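Phage-like element PBSX protein XkdH (Bacillus subtilis, PDB 3F3B) is of unknown function but, as a product of the defective prophage PBSX, is probably a component of the phage-like particle. Local coordinates at residues D12-A17 against N85-W90. Sequence-based numbering, arbitrary orientation.
With PO4 (phosphate ion), chain B.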
loop_
_atom_site.group_PDB
_atom_site.type_symbol
_atom_site.label_atom_id
_atom_site.label_comp_id
_atom_site.label_asym_id
_atom_site.label_seq_id
_atom_site.Cartn_x
_atom_site.Cartn_y
_atom_site.Cartn_z
ATOM N N ASP A 12 -8.134 -2.729 -2.159
ATOM C CA ASP A 12 -8.174 -1.735 -3.218
ATOM C C ASP A 12 -6.763 -1.183 -3.251
ATOM O O ASP A 12 -6.128 -1.031 -2.208
ATOM C CB ASP A 12 -9.157 -0.617 -2.893
ATOM C CG ASP A 12 -10.591 -1.078 -2.947
ATOM O OD1 ASP A 12 -10.873 -2.059 -3.677
ATOM O OD2 ASP A 12 -11.436 -0.448 -2.275
ATOM N N ILE A 13 -6.270 -0.888 -4.444
ATOM C CA ILE A 13 -4.925 -0.378 -4.594
ATOM C C ILE A 13 -4.926 1.025 -5.207
ATOM O O ILE A 13 -5.689 1.310 -6.126
ATOM C CB ILE A 13 -4.100 -1.339 -5.480
ATOM C CG1 ILE A 13 -4.190 -2.763 -4.922
ATOM C CG2 ILE A 13 -2.652 -0.912 -5.505
ATOM C CD1 ILE A 13 -3.560 -3.836 -5.815
ATOM N N TYR A 14 -4.063 1.888 -4.681
ATOM C CA TYR A 14 -3.920 3.266 -5.146
ATOM C C TYR A 14 -2.458 3.499 -5.483
ATOM O O TYR A 14 -1.576 3.239 -4.659
ATOM C CB TYR A 14 -4.301 4.270 -4.047
ATOM C CG TYR A 14 -5.713 4.165 -3.527
ATOM C CD1 TYR A 14 -6.630 5.197 -3.733
ATOM C CD2 TYR A 14 -6.127 3.045 -2.804
ATOM C CE1 TYR A 14 -7.926 5.118 -3.225
ATOM C CE2 TYR A 14 -7.417 2.951 -2.296
ATOM C CZ TYR A 14 -8.314 3.989 -2.509
ATOM O OH TYR A 14 -9.599 3.885 -2.019
ATOM N N HIS A 15 -2.200 4.019 -6.676
ATOM C CA HIS A 15 -0.837 4.289 -7.092
ATOM C C HIS A 15 -0.444 5.741 -6.851
ATOM O O HIS A 15 -1.264 6.648 -6.998
ATOM C CB HIS A 15 -0.671 3.977 -8.573
ATOM C CG HIS A 15 -1.029 2.574 -8.938
ATOM N ND1 HIS A 15 -0.647 1.488 -8.180
ATOM C CD2 HIS A 15 -1.685 2.075 -10.009
ATOM C CE1 HIS A 15 -1.051 0.379 -8.771
ATOM N NE2 HIS A 15 -1.683 0.707 -9.883
ATOM N N GLU A 16 0.810 5.958 -6.473
ATOM C CA GLU A 16 1.296 7.311 -6.274
ATOM C C GLU A 16 1.240 7.948 -7.662
ATOM O O GLU A 16 1.513 7.286 -8.664
ATOM C CB GLU A 16 2.741 7.293 -5.759
ATOM C CG GLU A 16 2.892 6.772 -4.333
ATOM C CD GLU A 16 2.530 7.813 -3.277
ATOM O OE1 GLU A 16 1.577 8.595 -3.505
ATOM O OE2 GLU A 16 3.188 7.844 -2.210
ATOM N N ALA A 17 0.871 9.218 -7.732
ATOM C CA ALA A 17 0.793 9.889 -9.021
ATOM C C ALA A 17 1.315 11.314 -8.938
ATOM O O ALA A 17 1.214 11.965 -7.897
ATOM C CB ALA A 17 -0.656 9.887 -9.529
ATOM N N ASN A 85 5.156 1.779 -2.955
ATOM C CA ASN A 85 4.576 3.009 -2.450
ATOM C C ASN A 85 3.094 3.016 -2.780
ATOM O O ASN A 85 2.413 4.028 -2.614
ATOM C CB ASN A 85 5.281 4.232 -3.033
ATOM C CG ASN A 85 6.709 4.350 -2.554
ATOM O OD1 ASN A 85 6.975 4.352 -1.354
ATOM N ND2 ASN A 85 7.643 4.443 -3.494
ATOM N N ASP A 86 2.599 1.880 -3.258
ATOM C CA ASP A 86 1.180 1.749 -3.549
ATOM C C ASP A 86 0.488 1.777 -2.203
ATOM O O ASP A 86 1.071 1.349 -1.202
ATOM C CB ASP A 86 0.850 0.389 -4.163
ATOM C CG ASP A 86 0.889 0.395 -5.656
ATOM O OD1 ASP A 86 1.091 1.485 -6.242
ATOM O OD2 ASP A 86 0.714 -0.700 -6.237
ATOM N N LYS A 87 -0.744 2.268 -2.170
ATOM C CA LYS A 87 -1.512 2.255 -0.932
ATOM C C LYS A 87 -2.594 1.205 -1.140
ATOM O O LYS A 87 -3.336 1.264 -2.121
ATOM C CB LYS A 87 -2.176 3.606 -0.655
ATOM C CG LYS A 87 -3.152 3.561 0.531
ATOM C CD LYS A 87 -3.675 4.941 0.924
ATOM C CE LYS A 87 -4.538 5.558 -0.168
ATOM N NZ LYS A 87 -5.043 6.893 0.236
ATOM N N ILE A 88 -2.669 0.226 -0.250
ATOM C CA ILE A 88 -3.705 -0.779 -0.390
ATOM C C ILE A 88 -4.629 -0.677 0.812
ATOM O O ILE A 88 -4.185 -0.425 1.936
ATOM C CB ILE A 88 -3.137 -2.222 -0.483
ATOM C CG1 ILE A 88 -2.595 -2.667 0.877
ATOM C CG2 ILE A 88 -2.056 -2.288 -1.560
ATOM C CD1 ILE A 88 -2.246 -4.144 0.944
ATOM N N ILE A 89 -5.921 -0.849 0.557
ATOM C CA ILE A 89 -6.930 -0.784 1.599
ATOM C C ILE A 89 -7.503 -2.185 1.793
ATOM O O ILE A 89 -8.108 -2.747 0.877
ATOM C CB ILE A 89 -8.088 0.148 1.201
ATOM C CG1 ILE A 89 -7.554 1.524 0.776
ATOM C CG2 ILE A 89 -9.075 0.252 2.355
ATOM C CD1 ILE A 89 -7.046 2.389 1.897
ATOM N N TRP A 90 -7.292 -2.749 2.978
ATOM C CA TRP A 90 -7.805 -4.070 3.305
ATOM C C TRP A 90 -8.568 -3.943 4.611
ATOM O O TRP A 90 -8.001 -3.549 5.632
ATOM C CB TRP A 90 -6.665 -5.070 3.465
ATOM C CG TRP A 90 -7.106 -6.369 4.076
ATOM C CD1 TRP A 90 -7.955 -7.291 3.529
ATOM C CD2 TRP A 90 -6.750 -6.869 5.371
ATOM N NE1 TRP A 90 -8.149 -8.336 4.404
ATOM C CE2 TRP A 90 -7.423 -8.102 5.544
ATOM C CE3 TRP A 90 -5.927 -6.394 6.404
ATOM C CZ2 TRP A 90 -7.300 -8.869 6.709
ATOM C CZ3 TRP A 90 -5.804 -7.156 7.565
ATOM C CH2 TRP A 90 -6.490 -8.382 7.706
HETATM P P PO4 B . -11.361 -9.860 3.380
HETATM O O1 PO4 B . -12.033 -8.795 4.174
HETATM O O2 PO4 B . -12.274 -11.023 3.233
HETATM O O3 PO4 B . -11.016 -9.329 2.039
HETATM O O4 PO4 B . -10.125 -10.290 4.077
HETATM O O HOH W 1 2.450 3.620 -6.425
#
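N85 meets E16 at the edge of the contact, its backbone O lying 3.3 Å from E16 CG while its CB packs on the same methylene. At D86 the contact turns polar. The carboxylate lies beside the H15 imidazole, the two planes 32° apart, and OD1 accepts a 2.6 Å hydrogen bond from H15 ND1. The donor stands 42° above the carboxylate plane, whereas OD1 stays near the plane of the ring. A water bridges the same OD1 to E16 N, and OD2 takes the backbone N-H of R83, so both carboxylate oxygens of this buried aspartate are engaged.

K87 begins the regular strand, exchanging two backbone hydrogen bonds with Y14. Its side chain starts extended and then bends at chi3 (66°), which carries CE over one face of the Y14 ring in a CH-pi contact; NZ stands over the same face, 4.7 Å from the ring centroid, a cation-pi arrangement. On the other face of the sheet, I88 faces I13 in a non-hydrogen-bonded pair, CG2 against I13 CG1 at 4.0 Å. I89 returns to the face of K87 and Y14: its CG1 approaches Y14 CE2 obliquely, and its backbone N and O pair with D12 O and N. Beyond this pairing, W90 NE1 donates to phosphate O4 at 2.8 Å, the ion probably coming from the crystallisation liquor and also held by H9 and R10.

Strand 87-90, which also pairs with strand 93-97, is thus joined to strand 9-19 by ladder pairing within the antiparallel sheet of this all-beta DUF3599 protein, consistent with its phage-barrel clan.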